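Local structure of oxidoreductase, short chain dehydrogenase/reductase family protein (Bifidobacterium adolescentis L2-32, 6OW4) at residues A266-F271 and I285-G290; N56-L61 and V68-L73. The protein acts as an NADH-dependent 20beta-hydroxysteroid dehydrogenase of the short-chain dehydrogenase/reductase family, interconverting keto and hydroxyl groups at C20 of steroids. All blocks are in the same frame, centred on the assembly; numbering follows the deposited sequence.

Contact 1 of 2, residues A266-F271 and I285-G290; sequences ASTVLF and IRVDGG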
ATOM      1  N   ALA F 266     -21.279  -9.892  -6.495  1.00 27.20           N
ATOM      2  CA  ALA F 266     -22.598  -9.213  -6.508  1.00 27.96           C
ATOM      3  C   ALA F 266     -22.896  -8.616  -5.126  1.00 27.35           C
ATOM      4  O   ALA F 266     -23.347  -7.456  -5.068  1.00 28.41           O
ATOM      5  CB  ALA F 266     -23.672 -10.181  -6.940  1.00 28.07           C
ATOM      6  N   SER F 267     -22.645  -9.377  -4.056  1.00 27.17           N
ATOM      7  CA  SER F 267     -22.875  -8.958  -2.646  1.00 26.99           C
ATOM      8  C   SER F 267     -21.957  -7.780  -2.284  1.00 26.01           C
ATOM      9  O   SER F 267     -22.413  -6.886  -1.542  1.00 26.00           O
ATOM     10  CB  SER F 267     -22.704 -10.123  -1.699  1.00 27.23           C
ATOM     11  OG  SER F 267     -21.654 -10.979  -2.123  1.00 27.53           O
ATOM     12  N   THR F 268     -20.721  -7.769  -2.794  1.00 24.95           N
ATOM     13  CA  THR F 268     -19.721  -6.688  -2.566  1.00 24.29           C
ATOM     14  C   THR F 268     -20.187  -5.408  -3.269  1.00 24.16           C
ATOM     15  O   THR F 268     -20.092  -4.334  -2.648  1.00 23.99           O
ATOM     16  CB  THR F 268     -18.318  -7.105  -3.030  1.00 23.96           C
ATOM     17  OG1 THR F 268     -17.961  -8.309  -2.350  1.00 24.44           O
ATOM     18  CG2 THR F 268     -17.269  -6.048  -2.762  1.00 23.36           C
ATOM     19  N   VAL F 269     -20.661  -5.523  -4.514  1.00 24.14           N
ATOM     20  CA  VAL F 269     -21.211  -4.386  -5.316  1.00 24.40           C
ATOM     21  C   VAL F 269     -22.405  -3.794  -4.558  1.00 24.23           C
ATOM     22  O   VAL F 269     -22.466  -2.558  -4.429  1.00 23.74           O
ATOM     23  CB  VAL F 269     -21.601  -4.824  -6.743  1.00 24.91           C
ATOM     24  CG1 VAL F 269     -22.425  -3.765  -7.465  1.00 25.07           C
ATOM     25  CG2 VAL F 269     -20.379  -5.198  -7.568  1.00 24.87           C
ATOM     26  N   LEU F 270     -23.311  -4.649  -4.077  1.00 24.29           N
ATOM     27  CA  LEU F 270     -24.504  -4.238  -3.290  1.00 24.87           C
ATOM     28  C   LEU F 270     -24.054  -3.402  -2.086  1.00 24.47           C
ATOM     29  O   LEU F 270     -24.601  -2.296  -1.902  1.00 24.88           O
ATOM     30  CB  LEU F 270     -25.279  -5.484  -2.850  1.00 25.95           C
ATOM     31  CG  LEU F 270     -26.521  -5.223  -1.997  1.00 26.98           C
ATOM     32  CD1 LEU F 270     -27.415  -4.168  -2.631  1.00 27.52           C
ATOM     33  CD2 LEU F 270     -27.301  -6.509  -1.772  1.00 28.04           C
ATOM     34  N   PHE F 271     -23.083  -3.905  -1.314  1.00 23.57           N
ATOM     35  CA  PHE F 271     -22.525  -3.247  -0.102  1.00 23.30           C
ATOM     36  C   PHE F 271     -22.033  -1.836  -0.453  1.00 22.71           C
ATOM     37  O   PHE F 271     -22.390  -0.885   0.267  1.00 21.92           O
ATOM     38  CB  PHE F 271     -21.406  -4.095   0.512  1.00 23.19           C
ATOM     39  CG  PHE F 271     -20.631  -3.410   1.611  1.00 23.00           C
ATOM     40  CD1 PHE F 271     -21.229  -3.127   2.831  1.00 23.02           C
ATOM     41  CD2 PHE F 271     -19.307  -3.040   1.426  1.00 22.77           C
ATOM     42  CE1 PHE F 271     -20.521  -2.491   3.839  1.00 22.62           C
ATOM     43  CE2 PHE F 271     -18.601  -2.404   2.435  1.00 22.66           C
ATOM     44  CZ  PHE F 271     -19.208  -2.132   3.641  1.00 22.56           C
ATOM     45  N   ILE F 285     -11.864  -2.794  -2.228  1.00 19.96           N
ATOM     46  CA  ILE F 285     -12.241  -4.068  -1.549  1.00 20.10           C
ATOM     47  C   ILE F 285     -11.784  -5.224  -2.444  1.00 21.12           C
ATOM     48  O   ILE F 285     -12.375  -5.410  -3.528  1.00 20.84           O
ATOM     49  CB  ILE F 285     -13.750  -4.104  -1.226  1.00 20.16           C
ATOM     50  CG1 ILE F 285     -14.174  -2.855  -0.447  1.00 20.16           C
ATOM     51  CG2 ILE F 285     -14.110  -5.389  -0.493  1.00 19.99           C
ATOM     52  CD1 ILE F 285     -15.584  -2.895   0.105  1.00 20.42           C
ATOM     53  N   ARG F 286     -10.744  -5.943  -2.012  1.00 21.81           N
ATOM     54  CA  ARG F 286     -10.218  -7.149  -2.700  1.00 23.52           C
ATOM     55  C   ARG F 286     -11.131  -8.333  -2.366  1.00 23.95           C
ATOM     56  O   ARG F 286     -11.430  -8.531  -1.174  1.00 24.23           O
ATOM     57  CB  ARG F 286      -8.769  -7.421  -2.287  1.00 24.96           C
ATOM     58  CG  ARG F 286      -7.826  -6.261  -2.574  1.00 26.31           C
ATOM     59  CD  ARG F 286      -6.369  -6.579  -2.302  1.00 27.58           C
ATOM     60  NE  ARG F 286      -5.595  -5.359  -2.099  1.00 29.23           N
ATOM     61  CZ  ARG F 286      -4.269  -5.303  -1.995  1.00 31.06           C
ATOM     62  NH1 ARG F 286      -3.543  -6.404  -2.081  1.00 32.31           N
ATOM     63  NH2 ARG F 286      -3.669  -4.140  -1.810  1.00 32.32           N
ATOM     64  N   VAL F 287     -11.564  -9.069  -3.392  1.00 24.81           N
ATOM     65  CA  VAL F 287     -12.415 -10.289  -3.271  1.00 24.73           C
ATOM     66  C   VAL F 287     -11.690 -11.423  -4.006  1.00 24.90           C
ATOM     67  O   VAL F 287     -12.087 -11.739  -5.143  1.00 24.79           O
ATOM     68  CB  VAL F 287     -13.832 -10.031  -3.820  1.00 25.03           C
ATOM     69  CG1 VAL F 287     -14.785 -11.168  -3.492  1.00 25.80           C
ATOM     70  CG2 VAL F 287     -14.396  -8.710  -3.318  1.00 25.03           C
ATOM     71  N   ASP F 288     -10.655 -11.990  -3.374  1.00 24.80           N
ATOM     72  CA  ASP F 288      -9.635 -12.847  -4.039  1.00 25.75           C
ATOM     73  C   ASP F 288      -9.365 -14.142  -3.258  1.00 25.91           C
ATOM     74  O   ASP F 288      -8.408 -14.853  -3.631  1.00 26.38           O
ATOM     75  CB  ASP F 288      -8.331 -12.068  -4.223  1.00 26.23           C
ATOM     76  CG  ASP F 288      -7.668 -11.628  -2.927  1.00 26.93           C
ATOM     77  OD1 ASP F 288      -8.244 -11.886  -1.850  1.00 27.59           O
ATOM     78  OD2 ASP F 288      -6.580 -11.028  -3.004  1.00 26.90           O
ATOM     79  N   GLY F 289     -10.157 -14.442  -2.223  1.00 25.31           N
ATOM     80  CA  GLY F 289      -9.995 -15.641  -1.377  1.00 25.89           C
ATOM     81  C   GLY F 289      -8.618 -15.730  -0.729  1.00 25.62           C
ATOM     82  O   GLY F 289      -8.147 -16.864  -0.508  1.00 25.61           O
ATOM     83  N   GLY F 290      -7.999 -14.583  -0.428  1.00 25.57           N
ATOM     84  CA  GLY F 290      -6.729 -14.486   0.319  1.00 25.67           C
ATOM     85  C   GLY F 290      -5.503 -14.460  -0.580  1.00 26.22           C
ATOM     86  O   GLY F 290      -4.389 -14.580  -0.035  1.00 26.37           O
TER
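Thr268 and Phe271, one helical turn apart, meet Ile285 and Val287, the two inward-facing residues of the last strand, and illustrate how a helix is seated on the edge of a sheet by very few side chains. Van der Waals packing carries the join. Both branches of Thr268 bear on Val287 CG2, the hydroxyl oxygen OG1 at 3.7 Å and the methyl CG2 at 4.0 Å. With OG1 turned beside the backbone N (chi1 -57°), Thr268 CG2 points away from that N and slides past Ile285 CG2, 3.9 Å away. Further along, the ring of Phe271 crosses Ile285 at about a right angle and offers its edge: Ile285 CD1 lies in the ring plane, 3.8 Å from CE2 of Phe271. The extended end of Ile285 (chi2 -171°) carries CD1 to that edge.

No hydrogen bond spans the two segments. Polar contacts instead shape the chain after the strand, where Gly290 N donates to Asp288 OD1 at 3.1 Å, from well above the carboxylate plane, in an Asx turn. OD2 accepts from Ser292 N, so each oxygen holds a backbone N-H of the chain that follows.

The helix runs nearly antiparallel to the strand, at 167°, with the axes 10.4 Å apart. Thr268 and Phe271 pack on Phe271 and Thr268 of the second subunit, and Val287 on its Tyr279, so the subunit boundary runs beside this contact. Within the chain, Val287 and Thr268 also rest on Ile228 of the adjoining strand 223-230, while Ala266 and Val269 lie against helix 52-63.

Contact 2 of 2, residues N56-L61 and V68-L73; sequences NAAAAL and VALVDL. With NAD (nicotinamide-adenine-dinucleotide), chain N.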
ATOM      1  N   ASN F  56     -24.844 -10.539 -12.854  1.00 35.26           N
ATOM      2  CA  ASN F  56     -25.075 -11.019 -11.463  1.00 35.55           C
ATOM      3  C   ASN F  56     -25.103  -9.824 -10.499  1.00 34.53           C
ATOM      4  O   ASN F  56     -25.942  -9.836  -9.577  1.00 34.23           O
ATOM      5  CB  ASN F  56     -24.041 -12.063 -11.030  1.00 36.63           C
ATOM      6  CG  ASN F  56     -24.298 -13.433 -11.623  1.00 36.81           C
ATOM      7  OD1 ASN F  56     -24.609 -14.377 -10.901  1.00 38.54           O
ATOM      8  ND2 ASN F  56     -24.167 -13.556 -12.933  1.00 38.61           N
ATOM      9  N   ALA F  57     -24.218  -8.842 -10.695  1.00 33.03           N
ATOM     10  CA  ALA F  57     -24.184  -7.574  -9.926  1.00 33.03           C
ATOM     11  C   ALA F  57     -25.510  -6.833 -10.124  1.00 33.54           C
ATOM     12  O   ALA F  57     -26.159  -6.501  -9.119  1.00 31.81           O
ATOM     13  CB  ALA F  57     -23.013  -6.724 -10.356  1.00 32.92           C
ATOM     14  N   ALA F  58     -25.890  -6.606 -11.385  1.00 34.81           N
ATOM     15  CA  ALA F  58     -27.155  -5.953 -11.798  1.00 36.81           C
ATOM     16  C   ALA F  58     -28.348  -6.679 -11.163  1.00 38.72           C
ATOM     17  O   ALA F  58     -29.246  -5.990 -10.637  1.00 40.34           O
ATOM     18  CB  ALA F  58     -27.258  -5.939 -13.302  1.00 37.51           C
ATOM     19  N   ALA F  59     -28.346  -8.018 -11.209  1.00 39.29           N
ATOM     20  CA  ALA F  59     -29.414  -8.895 -10.670  1.00 40.82           C
ATOM     21  C   ALA F  59     -29.547  -8.696  -9.154  1.00 41.68           C
ATOM     22  O   ALA F  59     -30.692  -8.650  -8.663  1.00 43.37           O
ATOM     23  CB  ALA F  59     -29.126 -10.336 -11.011  1.00 40.78           C
ATOM     24  N   ALA F  60     -28.416  -8.591  -8.446  1.00 41.33           N
ATOM     25  CA  ALA F  60     -28.351  -8.372  -6.981  1.00 41.36           C
ATOM     26  C   ALA F  60     -28.906  -6.984  -6.639  1.00 41.86           C
ATOM     27  O   ALA F  60     -29.644  -6.871  -5.641  1.00 43.88           O
ATOM     28  CB  ALA F  60     -26.932  -8.534  -6.491  1.00 40.22           C
ATOM     29  N   LEU F  61     -28.560  -5.971  -7.441  1.00 41.30           N
ATOM     30  CA  LEU F  61     -29.028  -4.569  -7.270  1.00 41.21           C
ATOM     31  C   LEU F  61     -30.539  -4.491  -7.528  1.00 42.33           C
ATOM     32  O   LEU F  61     -31.211  -3.716  -6.823  1.00 44.25           O
ATOM     33  CB  LEU F  61     -28.246  -3.660  -8.220  1.00 40.57           C
ATOM     34  CG  LEU F  61     -26.764  -3.498  -7.884  1.00 40.46           C
ATOM     35  CD1 LEU F  61     -25.970  -3.067  -9.107  1.00 40.59           C
ATOM     36  CD2 LEU F  61     -26.567  -2.515  -6.739  1.00 40.59           C
ATOM     37  N   VAL F  68     -32.111  -0.839 -12.947  1.00 46.05           N
ATOM     38  CA  VAL F  68     -30.752  -1.129 -13.495  1.00 44.24           C
ATOM     39  C   VAL F  68     -30.817  -1.126 -15.028  1.00 44.25           C
ATOM     40  O   VAL F  68     -31.556  -1.952 -15.594  1.00 44.38           O
ATOM     41  CB  VAL F  68     -30.196  -2.465 -12.963  1.00 43.27           C
ATOM     42  CG1 VAL F  68     -28.697  -2.578 -13.199  1.00 42.43           C
ATOM     43  CG2 VAL F  68     -30.517  -2.673 -11.491  1.00 43.08           C
ATOM     44  N   ALA F  69     -30.065  -0.225 -15.668  1.00 43.36           N
ATOM     45  CA  ALA F  69     -29.798  -0.233 -17.123  1.00 43.39           C
ATOM     46  C   ALA F  69     -28.626  -1.183 -17.391  1.00 43.05           C
ATOM     47  O   ALA F  69     -27.537  -0.933 -16.844  1.00 44.05           O
ATOM     48  CB  ALA F  69     -29.506   1.162 -17.613  1.00 43.53           C
ATOM     49  N   LEU F  70     -28.857  -2.242 -18.172  1.00 43.70           N
ATOM     50  CA  LEU F  70     -27.832  -3.259 -18.534  1.00 42.27           C
ATOM     51  C   LEU F  70     -27.088  -2.775 -19.784  1.00 42.08           C
ATOM     52  O   LEU F  70     -27.690  -2.790 -20.875  1.00 40.99           O
ATOM     53  CB  LEU F  70     -28.512  -4.613 -18.768  1.00 42.95           C
ATOM     54  CG  LEU F  70     -29.430  -5.102 -17.647  1.00 43.26           C
ATOM     55  CD1 LEU F  70     -29.973  -6.487 -17.963  1.00 43.64           C
ATOM     56  CD2 LEU F  70     -28.713  -5.107 -16.305  1.00 42.94           C
ATOM     57  N   VAL F  71     -25.834  -2.348 -19.613  1.00 40.67           N
ATOM     58  CA  VAL F  71     -25.005  -1.706 -20.674  1.00 40.74           C
ATOM     59  C   VAL F  71     -23.919  -2.690 -21.122  1.00 40.38           C
ATOM     60  O   VAL F  71     -23.197  -3.215 -20.253  1.00 38.72           O
ATOM     61  CB  VAL F  71     -24.403  -0.376 -20.177  1.00 39.51           C
ATOM     62  CG1 VAL F  71     -23.554   0.298 -21.246  1.00 39.80           C
ATOM     63  CG2 VAL F  71     -25.480   0.572 -19.669  1.00 38.83           C
ATOM     64  N   ASP F  72     -23.828  -2.933 -22.432  1.00 41.88           N
ATOM     65  CA  ASP F  72     -22.767  -3.755 -23.073  1.00 41.98           C
ATOM     66  C   ASP F  72     -22.731  -3.423 -24.572  1.00 43.10           C
ATOM     67  O   ASP F  72     -23.445  -2.486 -24.989  1.00 42.34           O
ATOM     68  CB  ASP F  72     -22.981  -5.246 -22.794  1.00 42.01           C
ATOM     69  CG  ASP F  72     -21.693  -6.055 -22.763  1.00 40.68           C
ATOM     70  OD1 ASP F  72     -20.944  -5.997 -23.756  1.00 40.46           O
ATOM     71  OD2 ASP F  72     -21.443  -6.726 -21.745  1.00 39.41           O
ATOM     72  N   LEU F  73     -21.927  -4.156 -25.347  1.00 42.43           N
ATOM     73  CA  LEU F  73     -21.683  -3.903 -26.792  1.00 42.92           C
ATOM     74  C   LEU F  73     -22.989  -4.012 -27.576  1.00 44.87           C
ATOM     75  O   LEU F  73     -23.891  -4.754 -27.189  1.00 45.83           O
ATOM     76  CB  LEU F  73     -20.650  -4.911 -27.307  1.00 42.23           C
ATOM     77  CG  LEU F  73     -19.222  -4.702 -26.808  1.00 41.40           C
ATOM     78  CD1 LEU F  73     -18.351  -5.902 -27.144  1.00 40.83           C
ATOM     79  CD2 LEU F  73     -18.623  -3.430 -27.388  1.00 41.55           C
TER
HETATM   80  PA  NAD N 301     -16.442 -10.733 -19.393  1.00 44.29           P
HETATM   81  O1A NAD N 301     -15.457 -10.686 -20.515  1.00 43.93           O
HETATM   82  O2A NAD N 301     -17.677 -11.540 -19.818  1.00 46.65           O
HETATM   83  O5B NAD N 301     -16.912  -9.274 -18.968  1.00 42.99           O
HETATM   84  C5B NAD N 301     -16.435  -8.122 -19.663  1.00 42.41           C
HETATM   85  C4B NAD N 301     -17.659  -7.427 -20.325  1.00 42.48           C
HETATM   86  O4B NAD N 301     -17.199  -5.993 -20.755  1.00 42.66           O
HETATM   87  C3B NAD N 301     -18.059  -8.030 -21.365  1.00 42.54           C
HETATM   88  O3B NAD N 301     -19.507  -8.295 -21.327  1.00 40.82           O
HETATM   89  C2B NAD N 301     -17.726  -7.034 -22.655  1.00 42.83           C
HETATM   90  O2B NAD N 301     -18.746  -7.188 -23.685  1.00 43.49           O
HETATM   91  C1B NAD N 301     -17.720  -5.849 -22.190  1.00 42.85           C
HETATM   92  N9A NAD N 301     -16.781  -5.002 -22.995  1.00 43.65           N
HETATM   93  C8A NAD N 301     -15.488  -5.043 -23.389  1.00 44.27           C
HETATM   94  N7A NAD N 301     -15.241  -3.941 -24.142  1.00 43.01           N
HETATM   95  C5A NAD N 301     -16.381  -3.225 -24.213  1.00 43.20           C
HETATM   96  C6A NAD N 301     -16.673  -2.015 -24.859  1.00 42.61           C
HETATM   97  N6A NAD N 301     -15.950  -1.085 -25.663  1.00 41.85           N
HETATM   98  N1A NAD N 301     -17.918  -1.490 -24.776  1.00 42.82           N
HETATM   99  C2A NAD N 301     -18.898  -2.138 -24.064  1.00 43.62           C
HETATM  100  N3A NAD N 301     -18.611  -3.338 -23.422  1.00 44.28           N
HETATM  101  C4A NAD N 301     -17.347  -3.872 -23.505  1.00 43.86           C
HETATM  102  O3  NAD N 301     -15.730 -11.458 -18.098  1.00 45.29           O
HETATM  103  PN  NAD N 301     -15.863 -10.917 -16.585  1.00 44.20           P
HETATM  104  O1N NAD N 301     -15.165 -11.887 -15.674  1.00 45.34           O
HETATM  105  O2N NAD N 301     -17.343 -10.822 -16.210  1.00 42.06           O
HETATM  106  O5D NAD N 301     -15.139  -9.500 -16.472  1.00 41.23           O
HETATM  107  C5D NAD N 301     -15.842  -8.350 -16.023  1.00 39.18           C
HETATM  108  C4D NAD N 301     -14.831  -7.322 -15.451  1.00 37.08           C
HETATM  109  O4D NAD N 301     -14.231  -7.829 -14.409  1.00 36.84           O
HETATM  110  C3D NAD N 301     -13.746  -7.004 -16.463  1.00 36.44           C
HETATM  111  O3D NAD N 301     -13.511  -5.655 -16.483  1.00 35.67           O
HETATM  112  C2D NAD N 301     -12.497  -7.776 -15.943  1.00 37.18           C
HETATM  113  O2D NAD N 301     -11.280  -7.064 -16.425  1.00 34.73           O
HETATM  114  C1D NAD N 301     -12.632  -7.746 -14.661  1.00 37.35           C
HETATM  115  N1N NAD N 301     -11.988  -8.853 -13.947  1.00 39.10           N
HETATM  116  C2N NAD N 301     -12.470 -10.151 -14.062  1.00 39.99           C
HETATM  117  C3N NAD N 301     -11.848 -11.202 -13.371  1.00 40.79           C
HETATM  118  C7N NAD N 301     -12.366 -12.655 -13.496  1.00 41.22           C
HETATM  119  O7N NAD N 301     -11.591 -13.584 -13.372  1.00 43.05           O
HETATM  120  N7N NAD N 301     -13.739 -12.927 -13.752  1.00 42.31           N
HETATM  121  C4N NAD N 301     -10.753 -10.943 -12.568  1.00 39.95           C
HETATM  122  C5N NAD N 301     -10.272  -9.649 -12.445  1.00 38.39           C
HETATM  123  C6N NAD N 301     -10.902  -8.605 -13.134  1.00 37.91           C
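Leu73 covers one face of the adenine of NAD: its CD2 sits directly over N1A at 3.3 Å, while CG lies above N3A, so the side chain is laid across the six-membered ring. The other flat group is the carboxylate of Asp72, which forks around the adenosine ribose. Asp72 OD1 accepts from the hydroxyl O2B of NAD at 2.5 Å, and Asp72 OD2 accepts from O3B of NAD, also at 2.5 Å. Each oxygen has a further partner. Leu73 N donates to the anti lone pair of Asp72 OD1 at 2.6 Å, and Ala50 N, from the loop after the first strand, reaches OD2. These two backbone N-H groups help to fix the rotation of the carboxylate so that each oxygen faces one ribose hydroxyl.

Behind this site, the strand is fastened to helix 52-63 by apolar side chains. Ala58 sits at the centre: its CB touches Val68 CG1 at 3.7 Å and Leu70 CD2 at 3.4 Å, the latter tighter than ordinary van der Waals contact. Val68 CG2 turns to the helix backbone and to Leu61, whose CB is 4.1 Å away. Placing CG1 anti to the backbone N (chi1 -164°) lets the two valine methyls divide these partners. The helix and strand axes come within 9.1 Å, running antiparallel at 172°, consistent with the small Ala58 facing the strand.

Val46 of the first strand touches Ala58, Leu61 and Val68, completing the first beta-alpha-beta unit of the Rossmann fold, which binds the adenosine part of the cofactor. An acidic residue beyond the core of the second strand, bonded to both ribose hydroxyls, is characteristic of NAD-preferring members and consistent with the enzyme's NADH dependence.

From the N terminus, the chain first closes contact 2, where a short turn leads from helix 52-63 into strand 66-72, which runs back alongside it toward the NAD. Only much later, after strands 96-99, 124-127, 174-179 and 223-230 have been laid down, does contact 1 close a longer loop between helix 262-273 and strand 284-287, one of the two outermost strands. The two are therefore in series and neither encloses the other. In space their helices lie side by side: Ala266 CB meets Ala60 CB at 3.7 Å, and Val269 packs on Leu61. Together they join the early and late parts of one parallel sheet, and both helices reach the second subunit.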